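RNA pseudouridylate synthase domain-containing protein 1 (Homo sapiens, PDB 5VBB) probably acts as an RNA-binding pseudouridine synthase of the RluA family, converting uridines in RNA to pseudouridine. Local coordinates at residues Val21-Asp26 and Gly72-Ala77; His116-Asn121 and Met130-Ser135; His209-Arg214 and Glu223-Asp228. One frame throughout, in Å; residues are numbered along the deposited sequence.

Contact 1 of 3, residues Val21-Asp26 and Gly72-Ala77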
loop_
_atom_site.group_PDB
_atom_site.type_symbol
_atom_site.label_atom_id
_atom_site.label_comp_id
_atom_site.label_asym_id
_atom_site.label_seq_id
_atom_site.Cartn_x
_atom_site.Cartn_y
_atom_site.Cartn_z
ATOM N N VAL A 21 8.490 -7.449 -7.333
ATOM C CA VAL A 21 8.068 -6.592 -8.428
ATOM C C VAL A 21 7.537 -5.306 -7.847
ATOM O O VAL A 21 7.135 -5.266 -6.679
ATOM C CB VAL A 21 7.026 -7.267 -9.380
ATOM C CG1 VAL A 21 7.571 -8.571 -9.960
ATOM C CG2 VAL A 21 5.705 -7.529 -8.674
ATOM N N ASN A 22 7.508 -4.263 -8.666
ATOM C CA ASN A 22 6.870 -3.000 -8.347
ATOM C C ASN A 22 5.560 -3.092 -9.159
ATOM O O ASN A 22 5.532 -2.810 -10.351
ATOM C CB ASN A 22 7.755 -1.823 -8.754
ATOM C CG ASN A 22 7.146 -0.484 -8.475
ATOM O OD1 ASN A 22 6.070 -0.392 -7.899
ATOM N ND2 ASN A 22 7.825 0.578 -8.859
ATOM N N LYS A 23 4.542 -3.687 -8.554
ATOM C CA LYS A 23 3.296 -4.000 -9.247
ATOM C C LYS A 23 2.642 -2.730 -9.758
ATOM O O LYS A 23 2.641 -1.721 -9.083
ATOM C CB LYS A 23 2.305 -4.765 -8.327
ATOM C CG LYS A 23 1.052 -5.276 -9.054
ATOM C CD LYS A 23 0.049 -5.928 -8.099
ATOM C CE LYS A 23 -0.905 -5.019 -7.373
ATOM N NZ LYS A 23 -1.866 -4.302 -8.230
ATOM N N HIS A 24 2.097 -2.790 -10.944
ATOM C CA HIS A 24 1.477 -1.639 -11.550
ATOM C C HIS A 24 0.095 -1.447 -10.916
ATOM O O HIS A 24 -0.531 -2.421 -10.456
ATOM C CB HIS A 24 1.363 -1.881 -13.061
ATOM C CG HIS A 24 1.124 -0.649 -13.873
ATOM N ND1 HIS A 24 -0.136 -0.080 -13.971
ATOM C CD2 HIS A 24 1.980 0.058 -14.642
ATOM C CE1 HIS A 24 -0.009 0.945 -14.798
ATOM N NE2 HIS A 24 1.244 1.074 -15.219
ATOM N N TRP A 25 -0.355 -0.192 -10.844
ATOM C CA TRP A 25 -1.701 0.124 -10.348
ATOM C C TRP A 25 -2.730 -0.508 -11.335
ATOM O O TRP A 25 -2.444 -0.649 -12.528
ATOM C CB TRP A 25 -1.938 1.650 -10.217
ATOM C CG TRP A 25 -1.576 2.457 -11.431
ATOM C CD1 TRP A 25 -0.337 2.926 -11.763
ATOM C CD2 TRP A 25 -2.444 2.825 -12.507
ATOM N NE1 TRP A 25 -0.375 3.542 -12.982
ATOM C CE2 TRP A 25 -1.661 3.517 -13.457
ATOM C CE3 TRP A 25 -3.817 2.667 -12.747
ATOM C CZ2 TRP A 25 -2.208 4.060 -14.625
ATOM C CZ3 TRP A 25 -4.364 3.202 -13.910
ATOM C CH2 TRP A 25 -3.565 3.887 -14.838
ATOM N N ASP A 26 -3.871 -0.951 -10.820
ATOM C CA ASP A 26 -4.959 -1.553 -11.606
ATOM C C ASP A 26 -4.482 -2.769 -12.386
ATOM O O ASP A 26 -4.756 -2.913 -13.578
ATOM C CB ASP A 26 -5.668 -0.546 -12.528
ATOM C CG ASP A 26 -6.572 0.419 -11.811
ATOM O OD1 ASP A 26 -6.479 0.512 -10.579
ATOM O OD2 ASP A 26 -7.271 1.207 -12.497
ATOM N N GLY A 72 3.008 -1.262 -6.214
ATOM C CA GLY A 72 4.121 -1.491 -5.311
ATOM C C GLY A 72 4.645 -2.877 -5.064
ATOM O O GLY A 72 4.358 -3.825 -5.811
ATOM N N ALA A 73 5.464 -2.951 -3.984
ATOM C CA ALA A 73 6.272 -4.114 -3.588
ATOM C C ALA A 73 5.456 -5.384 -3.366
ATOM O O ALA A 73 4.599 -5.439 -2.501
ATOM C CB ALA A 73 7.060 -3.806 -2.335
ATOM N N LEU A 74 5.720 -6.382 -4.186
ATOM C CA LEU A 74 5.073 -7.670 -4.115
ATOM C C LEU A 74 6.136 -8.749 -4.308
ATOM O O LEU A 74 6.779 -8.806 -5.353
ATOM C CB LEU A 74 4.002 -7.733 -5.176
ATOM C CG LEU A 74 3.104 -8.964 -5.198
ATOM C CD1 LEU A 74 2.484 -9.233 -3.872
ATOM C CD2 LEU A 74 2.017 -8.761 -6.190
ATOM N N CYS A 75 6.356 -9.537 -3.262
ATOM C CA CYS A 75 7.360 -10.577 -3.213
ATOM C C CYS A 75 6.836 -11.942 -3.730
ATOM O O CYS A 75 5.813 -12.424 -3.269
ATOM C CB CYS A 75 7.901 -10.702 -1.805
ATOM S SG CYS A 75 9.216 -11.920 -1.654
ATOM N N VAL A 76 7.584 -12.563 -4.653
ATOM C CA VAL A 76 7.275 -13.844 -5.298
ATOM C C VAL A 76 8.405 -14.794 -4.924
ATOM O O VAL A 76 9.568 -14.434 -5.103
ATOM C CB VAL A 76 7.216 -13.650 -6.841
ATOM C CG1 VAL A 76 6.859 -14.937 -7.546
ATOM C CG2 VAL A 76 6.267 -12.502 -7.229
ATOM N N ALA A 77 8.083 -15.982 -4.401
ATOM C CA ALA A 77 9.099 -16.980 -4.046
ATOM C C ALA A 77 9.269 -17.878 -5.269
ATOM O O ALA A 77 8.277 -18.207 -5.907
ATOM C CB ALA A 77 8.667 -17.798 -2.828
#
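The side-chain amide of N22 meets G72 through OD1, which lies 3.4 Å from G72 CA. Beyond the strand pairing, the indole of W25 carries H24 on one face, with CE1 of H24 3.2 Å above the plane and displaced toward the rim. D26 OD2 lies at its edge, in plane, and F204 meets the ring edge-to-face. The imidazole of H24 is fixed by its own in-plane bond from ND1 to W25 O (2.8 Å).

Four backbone bonds join the strands. V21 and L74 form one antiparallel hydrogen-bonded pair, V21 N to L74 O (2.9 Å) being matched by L74 N to V21 O. K23 and G72 form the next, where K23 N reaches G72 O at 2.8 Å from above the carbonyl plane, while G72 N lies in the plane of K23 O, on a lone pair. At the phi of 120° found at G72 a CB would jam against the preceding carbonyl, so the corner of the chain here calls for glycine. V21 CG2 packs beside L74 CB (3.9 Å), and the side chains of K23 and L74 cross obliquely, K23 CD lying 3.9 Å from L74 CD2; L40 of helix 40-47 covers V21 and L74.

The K23 chain bends at chi3 and chi4 and carries NZ to the carbonyls of H24, V27, D67 and T70. This lysine tethers the loop of D67, the active-site residue by similarity, whose side chain is about 6 Å from that of K23, to the antiparallel sheet of a pseudouridine synthase domain.

Contact 2 of 3, residues His116-Asn121 and Met130-Ser135. With SO4 (sulfate ion), chain D.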
loop_
_atom_site.group_PDB
_atom_site.type_symbol
_atom_site.label_atom_id
_atom_site.label_comp_id
_atom_site.label_asym_id
_atom_site.label_seq_id
_atom_site.Cartn_x
_atom_site.Cartn_y
_atom_site.Cartn_z
ATOM N N HIS A 116 -8.771 2.449 15.317
ATOM C CA HIS A 116 -10.159 1.966 15.243
ATOM C C HIS A 116 -10.165 0.586 14.635
ATOM O O HIS A 116 -9.518 0.370 13.612
ATOM C CB HIS A 116 -11.044 2.841 14.347
ATOM C CG HIS A 116 -11.256 4.251 14.803
ATOM N ND1 HIS A 116 -11.168 4.608 16.136
ATOM C CD2 HIS A 116 -11.557 5.347 14.071
ATOM C CE1 HIS A 116 -11.419 5.908 16.171
ATOM N NE2 HIS A 116 -11.636 6.394 14.942
ATOM N N ALA A 117 -10.899 -0.338 15.255
ATOM C CA ALA A 117 -10.989 -1.717 14.787
ATOM C C ALA A 117 -11.761 -1.759 13.454
ATOM O O ALA A 117 -12.643 -0.936 13.243
ATOM C CB ALA A 117 -11.655 -2.588 15.841
ATOM N N ILE A 118 -11.383 -2.702 12.566
ATOM C CA ILE A 118 -11.953 -2.888 11.236
ATOM C C ILE A 118 -12.715 -4.185 11.212
ATOM O O ILE A 118 -12.178 -5.209 11.579
ATOM C CB ILE A 118 -10.854 -2.825 10.150
ATOM C CG1 ILE A 118 -10.206 -1.433 10.188
ATOM C CG2 ILE A 118 -11.430 -3.117 8.747
ATOM C CD1 ILE A 118 -9.042 -1.170 9.230
ATOM N N GLY A 119 -13.974 -4.115 10.819
ATOM C CA GLY A 119 -14.822 -5.280 10.643
ATOM C C GLY A 119 -15.277 -5.376 9.207
ATOM O O GLY A 119 -14.885 -4.568 8.356
ATOM N N ARG A 120 -16.125 -6.356 8.926
ATOM C CA ARG A 120 -16.663 -6.547 7.586
ATOM C C ARG A 120 -18.088 -5.981 7.563
ATOM O O ARG A 120 -18.835 -6.024 8.550
ATOM C CB ARG A 120 -16.544 -8.013 7.146
ATOM C CG ARG A 120 -15.139 -8.256 6.593
ATOM C CD ARG A 120 -14.699 -9.705 6.541
ATOM N NE ARG A 120 -13.357 -9.831 5.956
ATOM C CZ ARG A 120 -13.070 -9.800 4.653
ATOM N NH1 ARG A 120 -14.035 -9.646 3.750
ATOM N NH2 ARG A 120 -11.813 -9.924 4.242
ATOM N N ASN A 121 -18.392 -5.314 6.457
ATOM C CA ASN A 121 -19.637 -4.615 6.282
ATOM C C ASN A 121 -20.726 -5.622 5.896
ATOM O O ASN A 121 -20.584 -6.331 4.897
ATOM C CB ASN A 121 -19.460 -3.554 5.185
ATOM C CG ASN A 121 -20.347 -2.363 5.327
ATOM O OD1 ASN A 121 -21.383 -2.402 5.993
ATOM N ND2 ASN A 121 -19.957 -1.275 4.680
ATOM N N MET A 130 -15.209 -3.468 3.784
ATOM C CA MET A 130 -14.804 -3.279 5.165
ATOM C C MET A 130 -15.375 -2.010 5.795
ATOM O O MET A 130 -15.761 -1.078 5.094
ATOM C CB MET A 130 -13.264 -3.238 5.199
ATOM C CG MET A 130 -12.586 -4.411 4.469
ATOM S SD MET A 130 -12.963 -6.086 5.041
ATOM C CE MET A 130 -12.110 -6.094 6.614
ATOM N N CYS A 131 -15.413 -1.962 7.128
ATOM C CA CYS A 131 -15.927 -0.810 7.873
ATOM C C CYS A 131 -15.243 -0.654 9.212
ATOM O O CYS A 131 -14.676 -1.592 9.733
ATOM C CB CYS A 131 -17.431 -0.953 8.080
ATOM S SG CYS A 131 -17.905 -2.494 8.894
ATOM N N ILE A 132 -15.417 0.519 9.807
ATOM C CA ILE A 132 -14.901 0.851 11.136
ATOM C C ILE A 132 -15.889 0.359 12.164
ATOM O O ILE A 132 -17.098 0.501 11.949
ATOM C CB ILE A 132 -14.736 2.400 11.251
ATOM C CG1 ILE A 132 -13.697 2.895 10.250
ATOM C CG2 ILE A 132 -14.369 2.828 12.643
ATOM C CD1 ILE A 132 -12.213 2.543 10.628
ATOM N N GLU A 133 -15.389 -0.111 13.329
ATOM C CA GLU A 133 -16.222 -0.566 14.462
ATOM C C GLU A 133 -17.167 0.555 14.848
ATOM O O GLU A 133 -16.790 1.720 14.743
ATOM C CB GLU A 133 -15.338 -0.911 15.680
ATOM C CG GLU A 133 -14.853 0.346 16.404
ATOM C CD GLU A 133 -13.828 0.188 17.493
ATOM O OE1 GLU A 133 -14.229 -0.117 18.636
ATOM O OE2 GLU A 133 -12.657 0.552 17.245
ATOM N N GLY A 134 -18.394 0.234 15.223
ATOM C CA GLY A 134 -19.362 1.273 15.565
ATOM C C GLY A 134 -20.229 1.743 14.399
ATOM O O GLY A 134 -21.355 2.198 14.632
ATOM N N SER A 135 -19.731 1.666 13.148
ATOM C CA SER A 135 -20.535 2.057 11.986
ATOM C C SER A 135 -21.680 1.048 11.802
ATOM O O SER A 135 -21.598 -0.077 12.299
ATOM C CB SER A 135 -19.680 2.156 10.728
ATOM O OG SER A 135 -19.211 0.885 10.316
HETATM S S SO4 D . -9.725 -9.306 7.704
HETATM O O1 SO4 D . -11.071 -9.826 7.926
HETATM O O2 SO4 D . -8.741 -10.101 8.469
HETATM O O3 SO4 D . -9.665 -7.878 8.055
HETATM O O4 SO4 D . -9.431 -9.420 6.307
#
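M130 folds back over R120 in the tight part of this hairpin, which rests on the buried M130, I118 and C131. A bend at chi2 (-59°) sets SD 3.7 Å above the guanidinium plane of R120, over its centre, where it also touches R120 CG at 3.4 Å. A second bend at chi3 (-71°) directs M130 CE to I118 CG2 (3.7 Å), the two side chains crossing at about a right angle, and V178 of helix 175-182 covers M130. The guanidinium edge is turned to a sulfate, probably from the crystallisation liquor: NE donates to O1 at 3.0 Å in the plane, and NH2 to O4 in a longer bond. T173, R172 and K142 also bind this ion, a polar and basic cluster consistent with a site able to hold an RNA phosphate.

The strands 118-121 and 130-132 form an antiparallel beta hairpin, with G119 and C131 as its hydrogen-bonded pair; G119 N to C131 O is 2.8 Å. Strand 118-121 is the middle of three, and C131 SG is joined in a disulfide to C138 of strand 138-142, which lies on the other side of strand 118-121. The bridge passes G119, where a CB would stand only 4.3 Å from C131 SG.

Toward H116 and E133, exposed as R120 is despite its packing on SD, the contact thins. I132 CG2 touches H116 CB at 3.7 Å and meets the imidazole obliquely. E133 has CG between the backbone N and the carbonyl carbon (chi1 77°) and runs on extended, and OE2 takes the N-H of A117 at 2.8 Å from above the carboxylate plane. A type II turn from I132 to S135 carries the chain onward, I132 O accepting from both the N and OG of S135.

Contact 3 of 3, residues His209-Arg214 and Glu223-Asp228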
loop_
_atom_site.group_PDB
_atom_site.type_symbol
_atom_site.label_atom_id
_atom_site.label_comp_id
_atom_site.label_asym_id
_atom_site.label_seq_id
_atom_site.Cartn_x
_atom_site.Cartn_y
_atom_site.Cartn_z
ATOM N N HIS A 209 0.505 3.209 -2.651
ATOM C CA HIS A 209 1.652 2.524 -3.185
ATOM C C HIS A 209 2.388 1.788 -2.072
ATOM O O HIS A 209 2.713 2.399 -1.052
ATOM C CB HIS A 209 2.606 3.581 -3.773
ATOM C CG HIS A 209 3.856 3.010 -4.363
ATOM N ND1 HIS A 209 3.824 2.242 -5.521
ATOM C CD2 HIS A 209 5.145 3.103 -3.930
ATOM C CE1 HIS A 209 5.082 1.894 -5.757
ATOM N NE2 HIS A 209 5.912 2.407 -4.834
ATOM N N ALA A 210 2.644 0.507 -2.259
ATOM C CA ALA A 210 3.393 -0.293 -1.273
ATOM C C ALA A 210 4.849 0.019 -1.520
ATOM O O ALA A 210 5.431 -0.407 -2.502
ATOM C CB ALA A 210 3.084 -1.774 -1.461
ATOM N N PHE A 211 5.431 0.781 -0.623
ATOM C CA PHE A 211 6.750 1.372 -0.774
ATOM C C PHE A 211 7.877 0.563 -0.178
ATOM O O PHE A 211 8.849 0.290 -0.865
ATOM C CB PHE A 211 6.680 2.758 -0.108
ATOM C CG PHE A 211 7.948 3.557 -0.031
ATOM C CD1 PHE A 211 8.570 4.013 -1.190
ATOM C CD2 PHE A 211 8.400 4.035 1.186
ATOM C CE1 PHE A 211 9.630 4.922 -1.119
ATOM C CE2 PHE A 211 9.506 4.853 1.257
ATOM C CZ PHE A 211 10.081 5.341 0.108
ATOM N N TYR A 212 7.753 0.155 1.075
ATOM C CA TYR A 212 8.794 -0.520 1.812
ATOM C C TYR A 212 8.306 -1.905 2.202
ATOM O O TYR A 212 7.156 -2.065 2.607
ATOM C CB TYR A 212 9.173 0.311 3.044
ATOM C CG TYR A 212 10.249 -0.339 3.880
ATOM C CD1 TYR A 212 11.594 -0.220 3.539
ATOM C CD2 TYR A 212 9.927 -1.083 5.010
ATOM C CE1 TYR A 212 12.579 -0.914 4.246
ATOM C CE2 TYR A 212 10.905 -1.737 5.747
ATOM C CZ TYR A 212 12.231 -1.624 5.388
ATOM O OH TYR A 212 13.144 -2.281 6.172
ATOM N N LEU A 213 9.153 -2.904 2.028
ATOM C CA LEU A 213 8.802 -4.277 2.387
ATOM C C LEU A 213 10.051 -4.990 2.896
ATOM O O LEU A 213 11.097 -4.891 2.286
ATOM C CB LEU A 213 8.185 -4.997 1.176
ATOM C CG LEU A 213 7.891 -6.513 1.287
ATOM C CD1 LEU A 213 6.712 -6.778 2.231
ATOM C CD2 LEU A 213 7.616 -7.109 -0.115
ATOM N N ARG A 214 9.967 -5.615 4.058
ATOM C CA ARG A 214 11.074 -6.352 4.641
ATOM C C ARG A 214 10.532 -7.679 5.112
ATOM O O ARG A 214 9.621 -7.677 5.928
ATOM C CB ARG A 214 11.691 -5.598 5.806
ATOM C CG ARG A 214 13.022 -6.202 6.278
ATOM C CD ARG A 214 13.307 -5.890 7.743
ATOM N NE ARG A 214 13.310 -4.460 8.013
ATOM C CZ ARG A 214 13.307 -3.895 9.220
ATOM N NH1 ARG A 214 13.309 -4.645 10.317
ATOM N NH2 ARG A 214 13.307 -2.580 9.338
ATOM N N GLU A 223 14.534 -7.124 1.438
ATOM C CA GLU A 223 14.190 -5.779 1.865
ATOM C C GLU A 223 14.199 -4.836 0.683
ATOM O O GLU A 223 15.215 -4.717 -0.014
ATOM C CB GLU A 223 15.166 -5.342 2.948
ATOM C CG GLU A 223 15.021 -3.900 3.387
ATOM C CD GLU A 223 15.934 -3.538 4.537
ATOM O OE1 GLU A 223 16.906 -4.281 4.794
ATOM O OE2 GLU A 223 15.659 -2.515 5.202
ATOM N N VAL A 224 13.077 -4.175 0.419
ATOM C CA VAL A 224 13.049 -3.279 -0.717
ATOM C C VAL A 224 12.380 -2.000 -0.319
ATOM O O VAL A 224 11.527 -1.941 0.580
ATOM C CB VAL A 224 12.433 -3.882 -2.037
ATOM C CG1 VAL A 224 12.849 -5.327 -2.235
ATOM C CG2 VAL A 224 10.919 -3.780 -2.080
ATOM N N CYS A 225 12.842 -0.961 -0.988
ATOM C CA CYS A 225 12.334 0.367 -0.925
ATOM C C CYS A 225 12.237 0.834 -2.349
ATOM O O CYS A 225 13.248 1.176 -2.959
ATOM C CB CYS A 225 13.249 1.255 -0.098
ATOM S SG CYS A 225 12.414 2.699 0.503
ATOM N N THR A 226 11.036 0.733 -2.912
ATOM C CA THR A 226 10.804 1.051 -4.300
ATOM C C THR A 226 10.881 2.555 -4.567
ATOM O O THR A 226 10.744 3.355 -3.627
ATOM C CB THR A 226 9.379 0.637 -4.751
ATOM O OG1 THR A 226 8.446 1.594 -4.237
ATOM C CG2 THR A 226 8.997 -0.763 -4.374
ATOM N N PRO A 227 10.956 2.958 -5.859
ATOM C CA PRO A 227 10.879 4.386 -6.177
ATOM C C PRO A 227 9.530 4.980 -5.768
ATOM O O PRO A 227 8.510 4.289 -5.736
ATOM C CB PRO A 227 11.003 4.422 -7.706
ATOM C CG PRO A 227 11.657 3.154 -8.076
ATOM C CD PRO A 227 11.119 2.155 -7.089
ATOM N N ASP A 228 9.548 6.253 -5.426
ATOM C CA ASP A 228 8.356 7.007 -5.010
ATOM C C ASP A 228 7.615 7.491 -6.275
ATOM O O ASP A 228 8.180 8.296 -7.012
ATOM C CB ASP A 228 8.808 8.192 -4.175
ATOM C CG ASP A 228 7.737 9.175 -3.774
ATOM O OD1 ASP A 228 6.545 8.918 -4.069
ATOM O OD2 ASP A 228 8.080 10.166 -3.127
#
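Y212 and E223 both set CG anti to the backbone N (chi1 179° and 174°), and from the same face of the hairpin their ends meet: Y212 OH donates to E223 OE2 at 2.7 Å. The acceptor lies at the phenol edge, in plane, but is met from above the carboxylate plane, the two planes standing 82° apart. R214 grips the same hydroxyl side-on, NE (2.9 Å) and NH2 (3.2 Å) both lying with it in the guanidinium plane, while NH1 forms a salt bridge with D259. A phenylalanine in place of Y212 would probably leave E223 OE2 without this donor and R214 NE and NH2 without this acceptor, the carboxylate freer to turn though R214 kept D259.

At the other end H209 and T226 meet tip to tip in a hydrogen bond of 2.7 Å between NE2 and OG1, OG1 lying in the imidazole plane; S71 holds the ring by ND1. Between these polar ends, C225 SG stands over one face of F211, offset toward the rim and 3.9 Å from the centroid, a sulfur-aromatic contact. L213 and V224 form the hydrogen-bonded pair of the antiparallel hairpin (V224 N to L213 O 2.8 Å).

Strand 96-104 flanks strand 208-216, where F211 and Y212 both face A98 in a classic beta bulge. V251 of helix 247-256 packs on F211 and C225, and A73 of strand 73-77 touches L213 and V224.

How the contacts relate
Along the chain the three contacts follow in series: contact 1 closes before contact 2 opens, and contact 2 before contact 3. Contacts 1 and 3 have centres 10 Å apart and touch, A73 N lying 2.9 Å from A210 O in a probable hydrogen bond. The four-stranded sheet of contact 1 thus abuts the larger antiparallel sheet of contact 3. Contact 2 belongs to a separate three-stranded sheet, its centre about 27 Å from either of the others and across the centre of the chain. Contacts 1, 2 and 3 nevertheless bring K23, M130 and A210 side chains within about 6, 8 and 9 Å of that of D67, the probable active-site residue, consistent with their bordering one site.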